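Local structure of leucine aminopeptidase (Fimbriiglobus ruber, 7D1B) at residues 47-52 with 322-327; 114-119 with 178-183; 151-156 with 311-316. The protein probably works as a zinc-dependent glutaminyl cyclase of the M28 peptidase family, cyclising N-terminal glutamine of its substrates to pyroglutamate. All coordinates share one frame; numbering follows the deposited sequence.

Contact 1. Residues 47-52 with 322-327; sequences FPLDPD and QMVDVG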
loop_
_atom_site.group_PDB
_atom_site.type_symbol
_atom_site.label_atom_id
_atom_site.label_comp_id
_atom_site.label_asym_id
_atom_site.label_seq_id
_atom_site.Cartn_x
_atom_site.Cartn_y
_atom_site.Cartn_z
ATOM N N PHE A 47 -16.020 7.885 -8.214
ATOM C CA PHE A 47 -15.543 9.261 -8.256
ATOM C C PHE A 47 -14.734 9.478 -9.524
ATOM O O PHE A 47 -14.255 8.509 -10.130
ATOM C CB PHE A 47 -14.722 9.570 -6.991
ATOM C CG PHE A 47 -15.592 9.838 -5.812
ATOM C CD1 PHE A 47 -16.230 8.790 -5.158
ATOM C CD2 PHE A 47 -15.831 11.135 -5.402
ATOM C CE1 PHE A 47 -17.114 9.053 -4.103
ATOM C CE2 PHE A 47 -16.689 11.401 -4.347
ATOM C CZ PHE A 47 -17.347 10.357 -3.710
ATOM N N PRO A 48 -14.562 10.741 -9.963
ATOM C CA PRO A 48 -13.906 11.022 -11.262
ATOM C C PRO A 48 -12.386 10.958 -11.149
ATOM O O PRO A 48 -11.670 11.923 -11.418
ATOM C CB PRO A 48 -14.433 12.424 -11.589
ATOM C CG PRO A 48 -14.592 13.058 -10.225
ATOM C CD PRO A 48 -15.174 11.952 -9.376
ATOM N N LEU A 49 -11.886 9.792 -10.749
ATOM C CA LEU A 49 -10.453 9.596 -10.634
ATOM C C LEU A 49 -9.812 9.751 -12.003
ATOM O O LEU A 49 -10.358 9.309 -13.018
ATOM C CB LEU A 49 -10.178 8.200 -10.062
ATOM C CG LEU A 49 -10.910 7.803 -8.767
ATOM C CD1 LEU A 49 -10.327 6.486 -8.256
ATOM C CD2 LEU A 49 -10.896 8.839 -7.678
ATOM N N ASP A 50 -8.653 10.398 -12.036
ATOM C CA ASP A 50 -8.024 10.751 -13.295
ATOM C C ASP A 50 -6.909 9.752 -13.587
ATOM O O ASP A 50 -5.881 9.757 -12.889
ATOM C CB ASP A 50 -7.486 12.174 -13.177
ATOM C CG ASP A 50 -6.874 12.687 -14.458
ATOM O OD1 ASP A 50 -6.335 11.900 -15.247
ATOM O OD2 ASP A 50 -6.909 13.912 -14.647
ATOM N N PRO A 51 -7.069 8.875 -14.580
ATOM C CA PRO A 51 -6.048 7.828 -14.802
ATOM C C PRO A 51 -4.706 8.386 -15.243
ATOM O O PRO A 51 -3.652 7.848 -14.870
ATOM C CB PRO A 51 -6.688 6.936 -15.876
ATOM C CG PRO A 51 -7.631 7.893 -16.643
ATOM C CD PRO A 51 -8.171 8.823 -15.566
ATOM N N ASP A 52 -4.715 9.455 -16.043
ATOM C CA ASP A 52 -3.462 10.040 -16.501
ATOM C C ASP A 52 -2.729 10.711 -15.355
ATOM O O ASP A 52 -1.503 10.614 -15.252
ATOM C CB ASP A 52 -3.742 11.018 -17.636
ATOM C CG ASP A 52 -4.351 10.334 -18.828
ATOM O OD1 ASP A 52 -3.873 9.235 -19.186
ATOM O OD2 ASP A 52 -5.329 10.864 -19.375
ATOM N N GLN A 322 -6.351 0.632 -14.545
ATOM C CA GLN A 322 -6.261 -0.286 -13.418
ATOM C C GLN A 322 -6.181 0.477 -12.100
ATOM O O GLN A 322 -6.838 0.101 -11.111
ATOM C CB GLN A 322 -5.049 -1.192 -13.613
ATOM C CG GLN A 322 -4.787 -2.177 -12.482
ATOM C CD GLN A 322 -5.920 -3.162 -12.236
ATOM O OE1 GLN A 322 -6.767 -3.412 -13.108
ATOM N NE2 GLN A 322 -5.946 -3.738 -11.044
ATOM N N MET A 323 -5.411 1.573 -12.070
ATOM C CA MET A 323 -5.343 2.388 -10.863
ATOM C C MET A 323 -6.712 2.947 -10.502
ATOM O O MET A 323 -7.106 2.933 -9.336
ATOM C CB MET A 323 -4.340 3.523 -11.054
ATOM C CG MET A 323 -2.939 3.033 -11.205
ATOM S SD MET A 323 -1.656 4.259 -11.122
ATOM C CE MET A 323 -1.692 4.815 -9.418
ATOM N N VAL A 324 -7.443 3.466 -11.493
ATOM C CA VAL A 324 -8.764 4.041 -11.248
ATOM C C VAL A 324 -9.725 2.979 -10.729
ATOM O O VAL A 324 -10.507 3.229 -9.801
ATOM C CB VAL A 324 -9.294 4.724 -12.530
ATOM C CG1 VAL A 324 -10.806 4.974 -12.433
ATOM C CG2 VAL A 324 -8.529 6.019 -12.811
ATOM N N ASP A 325 -9.692 1.779 -11.322
ATOM C CA ASP A 325 -10.567 0.706 -10.861
ATOM C C ASP A 325 -10.312 0.396 -9.390
ATOM O O ASP A 325 -11.249 0.289 -8.585
ATOM C CB ASP A 325 -10.330 -0.565 -11.673
ATOM C CG ASP A 325 -11.037 -0.600 -12.998
ATOM O OD1 ASP A 325 -11.782 0.329 -13.356
ATOM O OD2 ASP A 325 -10.813 -1.595 -13.702
ATOM N N VAL A 326 -9.037 0.225 -9.018
ATOM C CA VAL A 326 -8.729 -0.072 -7.622
ATOM C C VAL A 326 -9.128 1.092 -6.717
ATOM O O VAL A 326 -9.696 0.883 -5.631
ATOM C CB VAL A 326 -7.261 -0.495 -7.471
ATOM C CG1 VAL A 326 -6.870 -0.639 -6.003
ATOM C CG2 VAL A 326 -7.022 -1.813 -8.224
ATOM N N GLY A 327 -8.887 2.328 -7.164
ATOM C CA GLY A 327 -9.311 3.477 -6.382
ATOM C C GLY A 327 -10.804 3.517 -6.144
ATOM O O GLY A 327 -11.264 3.803 -5.033
#

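Contact 2. Residues 114-119 with 178-183; sequences IASWFP and GVDFVL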
loop_
_atom_site.group_PDB
_atom_site.type_symbol
_atom_site.label_atom_id
_atom_site.label_comp_id
_atom_site.label_asym_id
_atom_site.label_seq_id
_atom_site.Cartn_x
_atom_site.Cartn_y
_atom_site.Cartn_z
ATOM N N ILE A 114 1.466 8.949 7.877
ATOM C CA ILE A 114 0.030 8.739 7.987
ATOM C C ILE A 114 -0.652 10.019 7.536
ATOM O O ILE A 114 -0.392 11.089 8.090
ATOM C CB ILE A 114 -0.392 8.382 9.417
ATOM C CG1 ILE A 114 0.360 7.145 9.918
ATOM C CG2 ILE A 114 -1.919 8.183 9.490
ATOM C CD1 ILE A 114 0.280 6.957 11.426
ATOM N N ALA A 115 -1.530 9.913 6.546
ATOM C CA ALA A 115 -2.363 11.029 6.095
ATOM C C ALA A 115 -3.801 10.699 6.478
ATOM O O ALA A 115 -4.383 9.753 5.946
ATOM C CB ALA A 115 -2.226 11.254 4.594
ATOM N N SER A 116 -4.357 11.463 7.417
ATOM C CA SER A 116 -5.623 11.132 8.052
ATOM C C SER A 116 -6.734 12.019 7.528
ATOM O O SER A 116 -6.579 13.246 7.423
ATOM C CB SER A 116 -5.527 11.310 9.570
ATOM O OG SER A 116 -4.713 10.350 10.184
ATOM N N TRP A 117 -7.876 11.384 7.291
ATOM C CA TRP A 117 -9.108 12.016 6.845
ATOM C C TRP A 117 -10.221 11.678 7.831
ATOM O O TRP A 117 -10.334 10.535 8.300
ATOM C CB TRP A 117 -9.517 11.446 5.467
ATOM C CG TRP A 117 -8.428 11.455 4.425
ATOM C CD1 TRP A 117 -7.605 10.418 4.104
ATOM C CD2 TRP A 117 -8.026 12.557 3.598
ATOM N NE1 TRP A 117 -6.734 10.785 3.105
ATOM C CE2 TRP A 117 -6.972 12.098 2.775
ATOM C CE3 TRP A 117 -8.469 13.887 3.460
ATOM C CZ2 TRP A 117 -6.362 12.910 1.815
ATOM C CZ3 TRP A 117 -7.845 14.696 2.516
ATOM C CH2 TRP A 117 -6.806 14.204 1.700
ATOM N N PHE A 118 -11.060 12.670 8.117
ATOM C CA PHE A 118 -12.282 12.519 8.913
ATOM C C PHE A 118 -11.937 12.154 10.358
ATOM O O PHE A 118 -12.125 11.012 10.790
ATOM C CB PHE A 118 -13.271 11.509 8.300
ATOM C CG PHE A 118 -13.295 11.490 6.781
ATOM C CD1 PHE A 118 -13.413 12.667 6.019
ATOM C CD2 PHE A 118 -13.162 10.281 6.111
ATOM C CE1 PHE A 118 -13.396 12.617 4.625
ATOM C CE2 PHE A 118 -13.164 10.230 4.707
ATOM C CZ PHE A 118 -13.287 11.400 3.976
ATOM N N PRO A 119 -11.422 13.105 11.131
ATOM C CA PRO A 119 -10.919 12.754 12.472
ATOM C C PRO A 119 -12.007 12.387 13.469
ATOM O O PRO A 119 -11.719 11.677 14.439
ATOM C CB PRO A 119 -10.160 14.016 12.912
ATOM C CG PRO A 119 -10.800 15.127 12.104
ATOM C CD PRO A 119 -11.117 14.497 10.766
ATOM N N GLY A 178 -13.468 6.924 9.813
ATOM C CA GLY A 178 -12.237 7.607 9.484
ATOM C C GLY A 178 -11.486 6.848 8.411
ATOM O O GLY A 178 -11.682 5.641 8.236
ATOM N N VAL A 179 -10.608 7.549 7.684
ATOM C CA VAL A 179 -9.749 6.877 6.705
ATOM C C VAL A 179 -8.332 7.381 6.893
ATOM O O VAL A 179 -8.078 8.583 6.762
ATOM C CB VAL A 179 -10.216 7.098 5.254
ATOM C CG1 VAL A 179 -9.269 6.377 4.282
ATOM C CG2 VAL A 179 -11.629 6.593 5.066
ATOM N N ASP A 180 -7.407 6.463 7.184
ATOM C CA ASP A 180 -5.988 6.783 7.288
ATOM C C ASP A 180 -5.248 6.150 6.120
ATOM O O ASP A 180 -5.337 4.930 5.913
ATOM C CB ASP A 180 -5.406 6.284 8.609
ATOM C CG ASP A 180 -5.968 7.046 9.776
ATOM O OD1 ASP A 180 -6.274 8.241 9.594
ATOM O OD2 ASP A 180 -6.138 6.472 10.865
ATOM N N PHE A 181 -4.555 6.982 5.342
ATOM C CA PHE A 181 -3.603 6.501 4.350
ATOM C C PHE A 181 -2.293 6.283 5.100
ATOM O O PHE A 181 -1.758 7.229 5.697
ATOM C CB PHE A 181 -3.373 7.568 3.281
ATOM C CG PHE A 181 -4.536 7.817 2.343
ATOM C CD1 PHE A 181 -5.749 7.127 2.429
ATOM C CD2 PHE A 181 -4.392 8.771 1.332
ATOM C CE1 PHE A 181 -6.794 7.385 1.511
ATOM C CE2 PHE A 181 -5.423 9.020 0.426
ATOM C CZ PHE A 181 -6.614 8.335 0.508
ATOM N N VAL A 182 -1.795 5.055 5.113
ATOM C CA VAL A 182 -0.595 4.735 5.874
ATOM C C VAL A 182 0.463 4.237 4.895
ATOM O O VAL A 182 0.234 3.268 4.154
ATOM C CB VAL A 182 -0.871 3.701 6.983
ATOM C CG1 VAL A 182 0.410 3.400 7.758
ATOM C CG2 VAL A 182 -1.996 4.199 7.910
ATOM N N LEU A 183 1.622 4.897 4.907
ATOM C CA LEU A 183 2.768 4.523 4.088
ATOM C C LEU A 183 3.834 3.930 5.000
ATOM O O LEU A 183 4.363 4.619 5.892
ATOM C CB LEU A 183 3.295 5.739 3.334
ATOM C CG LEU A 183 2.300 6.156 2.243
ATOM C CD1 LEU A 183 2.524 7.594 1.865
ATOM C CD2 LEU A 183 2.418 5.234 1.058
#

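Contact 3. Residues 151-156 with 311-316; sequences ASANDG and LSDTPD. With ZN (zinc ion), chain B.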
loop_
_atom_site.group_PDB
_atom_site.type_symbol
_atom_site.label_atom_id
_atom_site.label_comp_id
_atom_site.label_asym_id
_atom_site.label_seq_id
_atom_site.Cartn_x
_atom_site.Cartn_y
_atom_site.Cartn_z
ATOM N N ALA A 151 13.566 1.154 -9.894
ATOM C CA ALA A 151 12.501 2.147 -9.789
ATOM C C ALA A 151 11.283 1.634 -9.040
ATOM O O ALA A 151 10.524 2.442 -8.493
ATOM C CB ALA A 151 12.055 2.576 -11.188
ATOM N N SER A 152 11.042 0.328 -9.042
ATOM C CA SER A 152 9.978 -0.240 -8.208
ATOM C C SER A 152 8.604 0.389 -8.497
ATOM O O SER A 152 7.838 0.652 -7.581
ATOM C CB SER A 152 10.349 -0.085 -6.725
ATOM O OG SER A 152 9.602 -0.937 -5.895
ATOM N N ALA A 153 8.274 0.624 -9.774
ATOM C CA ALA A 153 7.082 1.423 -10.082
ATOM C C ALA A 153 5.795 0.791 -9.556
ATOM O O ALA A 153 4.925 1.500 -9.040
ATOM C CB ALA A 153 6.955 1.636 -11.582
ATOM N N ASN A 154 5.635 -0.519 -9.713
ATOM C CA ASN A 154 4.416 -1.210 -9.306
ATOM C C ASN A 154 4.511 -1.773 -7.892
ATOM O O ASN A 154 3.659 -2.561 -7.490
ATOM C CB ASN A 154 4.123 -2.339 -10.296
ATOM C CG ASN A 154 2.694 -2.871 -10.203
ATOM O OD1 ASN A 154 1.742 -2.128 -9.917
ATOM N ND2 ASN A 154 2.536 -4.163 -10.469
ATOM N N ASP A 155 5.534 -1.398 -7.137
ATOM C CA ASP A 155 5.880 -2.090 -5.902
ATOM C C ASP A 155 6.095 -1.004 -4.855
ATOM O O ASP A 155 7.173 -0.405 -4.759
ATOM C CB ASP A 155 7.106 -2.936 -6.206
ATOM C CG ASP A 155 7.546 -3.809 -5.053
ATOM O OD1 ASP A 155 7.065 -3.647 -3.912
ATOM O OD2 ASP A 155 8.439 -4.683 -5.294
ATOM N N GLY A 156 5.041 -0.710 -4.100
ATOM C CA GLY A 156 5.008 0.430 -3.196
ATOM C C GLY A 156 4.664 1.725 -3.900
ATOM O O GLY A 156 3.688 2.391 -3.546
ATOM N N LEU A 311 14.524 -4.730 -13.220
ATOM C CA LEU A 311 14.743 -3.336 -13.594
ATOM C C LEU A 311 13.645 -2.802 -14.498
ATOM O O LEU A 311 13.482 -1.577 -14.603
ATOM C CB LEU A 311 16.099 -3.171 -14.274
ATOM C CG LEU A 311 17.279 -3.434 -13.338
ATOM C CD1 LEU A 311 18.571 -3.516 -14.129
ATOM C CD2 LEU A 311 17.369 -2.346 -12.273
ATOM N N SER A 312 12.889 -3.688 -15.146
ATOM C CA SER A 312 11.770 -3.310 -15.992
ATOM C C SER A 312 10.498 -2.961 -15.208
ATOM O O SER A 312 9.471 -2.694 -15.835
ATOM C CB SER A 312 11.517 -4.428 -17.007
ATOM O OG SER A 312 11.413 -5.679 -16.335
ATOM N N ASP A 313 10.536 -2.926 -13.878
ATOM C CA ASP A 313 9.392 -2.464 -13.087
ATOM C C ASP A 313 9.403 -0.934 -13.077
ATOM O O ASP A 313 9.846 -0.290 -12.122
ATOM C CB ASP A 313 9.459 -3.046 -11.675
ATOM C CG ASP A 313 8.275 -2.644 -10.808
ATOM O OD1 ASP A 313 7.261 -2.149 -11.356
ATOM O OD2 ASP A 313 8.366 -2.819 -9.565
ATOM N N THR A 314 8.917 -0.355 -14.171
ATOM C CA THR A 314 9.035 1.069 -14.457
ATOM C C THR A 314 7.658 1.654 -14.733
ATOM O O THR A 314 6.682 0.916 -14.904
ATOM C CB THR A 314 9.967 1.263 -15.666
ATOM O OG1 THR A 314 9.520 0.432 -16.743
ATOM C CG2 THR A 314 11.397 0.899 -15.300
ATOM N N PRO A 315 7.538 2.994 -14.775
ATOM C CA PRO A 315 6.197 3.602 -14.896
ATOM C C PRO A 315 5.414 3.175 -16.125
ATOM O O PRO A 315 4.175 3.187 -16.081
ATOM C CB PRO A 315 6.494 5.108 -14.882
ATOM C CG PRO A 315 7.707 5.195 -14.012
ATOM C CD PRO A 315 8.552 4.011 -14.432
ATOM N N ASP A 316 6.077 2.807 -17.228
ATOM C CA ASP A 316 5.336 2.373 -18.410
ATOM C C ASP A 316 4.604 1.051 -18.206
ATOM O O ASP A 316 3.788 0.677 -19.057
ATOM C CB ASP A 316 6.295 2.209 -19.578
ATOM C CG ASP A 316 7.430 1.292 -19.239
ATOM O OD1 ASP A 316 8.371 1.748 -18.557
ATOM O OD2 ASP A 316 7.350 0.102 -19.592
HETATM ZN ZN ZN B . 9.107 -5.690 -3.748
HETATM O O HOH W 1 14.440 0.191 -12.590
HETATM O O HOH W 2 8.842 -5.127 -8.168
HETATM O O HOH W 3 7.530 -7.037 -3.375
#

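Contact 1. Residues 47-52 with 322-327
The loop leading into helix 51-63 lies against one flank of helix 320-336, with L49 and P51 of the loop meeting V324 of the helix. V324 is the hub. Its CG2, anti to its own carbonyl carbon, packs against the first residue of helix 51-63, 3.7 Å from P51 CB and equally close to P51 N and CA. The same methyl lies 3.9 Å from L49 CB, and CG1 stands a little farther off, 4.1 Å from that CB. L49 reaches past V324 to the helix backbone. Its CD1 is anti to CA (chi2 -171°), and the extended branch brings this methyl 3.6 Å from V324 O and 3.7 Å from G327 C. G327 has no side chain to obstruct it; a CB there would collide with L49 CD1. Farther along helix 320-336, N328 and L331 also touch L49, while E165 reaches it from helix 153-167. D50 leaves the backbone away from helix 320-336 and does its work on its own side: it is the N-cap of helix 51-63, and OD1 accepts from the backbone N of R53. The chemistry across the interface is therefore apolar, methyl against ring and methyl against backbone. Shape, rather than bond direction, sets how the two pieces fit, and the polar group of D50 is spent on its own helix instead of on helix 320-336.

Contact 2. Residues 114-119 with 178-183
W117 packs beside V179 and ends on F181, and its side chain can be followed atom by atom. CB starts 3.5 Å from V179 O, the same oxygen that accepts the W117 backbone N-H at 2.9 Å. CG lies beside the backbone N (chi1 -51°). Farther out, CD1 comes within 3.3 Å of V179 O, which lies at the ring's edge near its plane. The next atom, NE1, sits 3.4 Å above the F181 ring plane, over the ring centre. This is a T-shaped pair, the edge of the five-membered ring turned to the phenyl face with the planes at 67°. CE2 still brushes F181 CE2, and the indole also touches A167 and M170. The two strands, 108-117 and 178-184, are antiparallel neighbours in the mixed sheet, and strand 178-184 continues it through a parallel pairing with strand 123-130. A115 and F181 form a hydrogen-bonded pair on the face that carries the W117 ring, their CB atoms 4.1 Å apart. The other face is polar in part. There, in one of two conformers of S116, OG donates to D180 OD1 at 2.7 Å, coming from above the carboxylate plane, 54° out of it; the bond may not hold in the other. R124 makes a salt bridge to that same oxygen, and Y226 bonds OD2, giving this buried carboxylate several partners. Beyond the strand end, F118 sets the edge of its ring against V179, CE2 to CG2 4.0 Å.

Contact 3. Residues 151-156 with 311-316
A single aspartate, D313, holds two successive backbone N-H groups, those of A153 and N154, and through a water also reaches the oxygen that binds zinc. Its main-chain O takes A153 N at 3.0 Å; the bond is nearly straight, but the donor stands above the carbonyl plane, 54° out of it. Its side chain takes the next one: OD1 accepts N154 N at 2.8 Å on the syn side, 21° out of the carboxylate plane. CG is anti to the backbone N (chi1 -178°), which puts the start of the carboxylate beside the main-chain carbonyl carbon. OD1 has a second partner in the Y305 hydroxyl. OD2 receives a hydrogen bond from a water 2.7 Å away, and that water also donates to D155 OD2, at 2.9 Å, mediating between two carboxylates that do not touch. An alanine in place of D313 would probably leave N154 N and the Y305 hydroxyl without this acceptor and the bridging water held from the D155 side without its mate on the other. Nearby, A153 CB packs closely on the chain entering P315, 3.2 Å from T314 C, while V58 and C62 of helix 51-63 touch the same methyl. A second water joins A151 N to L311 O. Within segment 151-156, S152 OG donates to D155 O on a lone pair, tying the zinc-bearing residue to the turn before it. D155 OD2 binds the zinc ion at 2.0 Å, and OD1 accepts from H130 NE2. E188, H309 and a water complete the coordination of this ion, the single-zinc Asp-Glu-His site characteristic of the glutaminyl cyclases related to the M28 peptidases.

Contact 2 lies within the sheet and is largely buried, contact 1 is only partly buried, and contact 3 is buried at the zinc site. They do not touch; the centres of contacts 2 and 3 are about 25 Å apart, on opposite sides of the chain's centre. Helix 153-167 relates all three: contact 3 lies at its beginning, while residues farther along it touch side chains of contacts 1 and 2. Helix 51-63 likewise starts in contact 1 and packs on contact 3. Chemistry follows place: apolar fitting between helix and loop, regular backbone pairing with aromatic packing in the sheet, and carboxylate and water bonding around the metal.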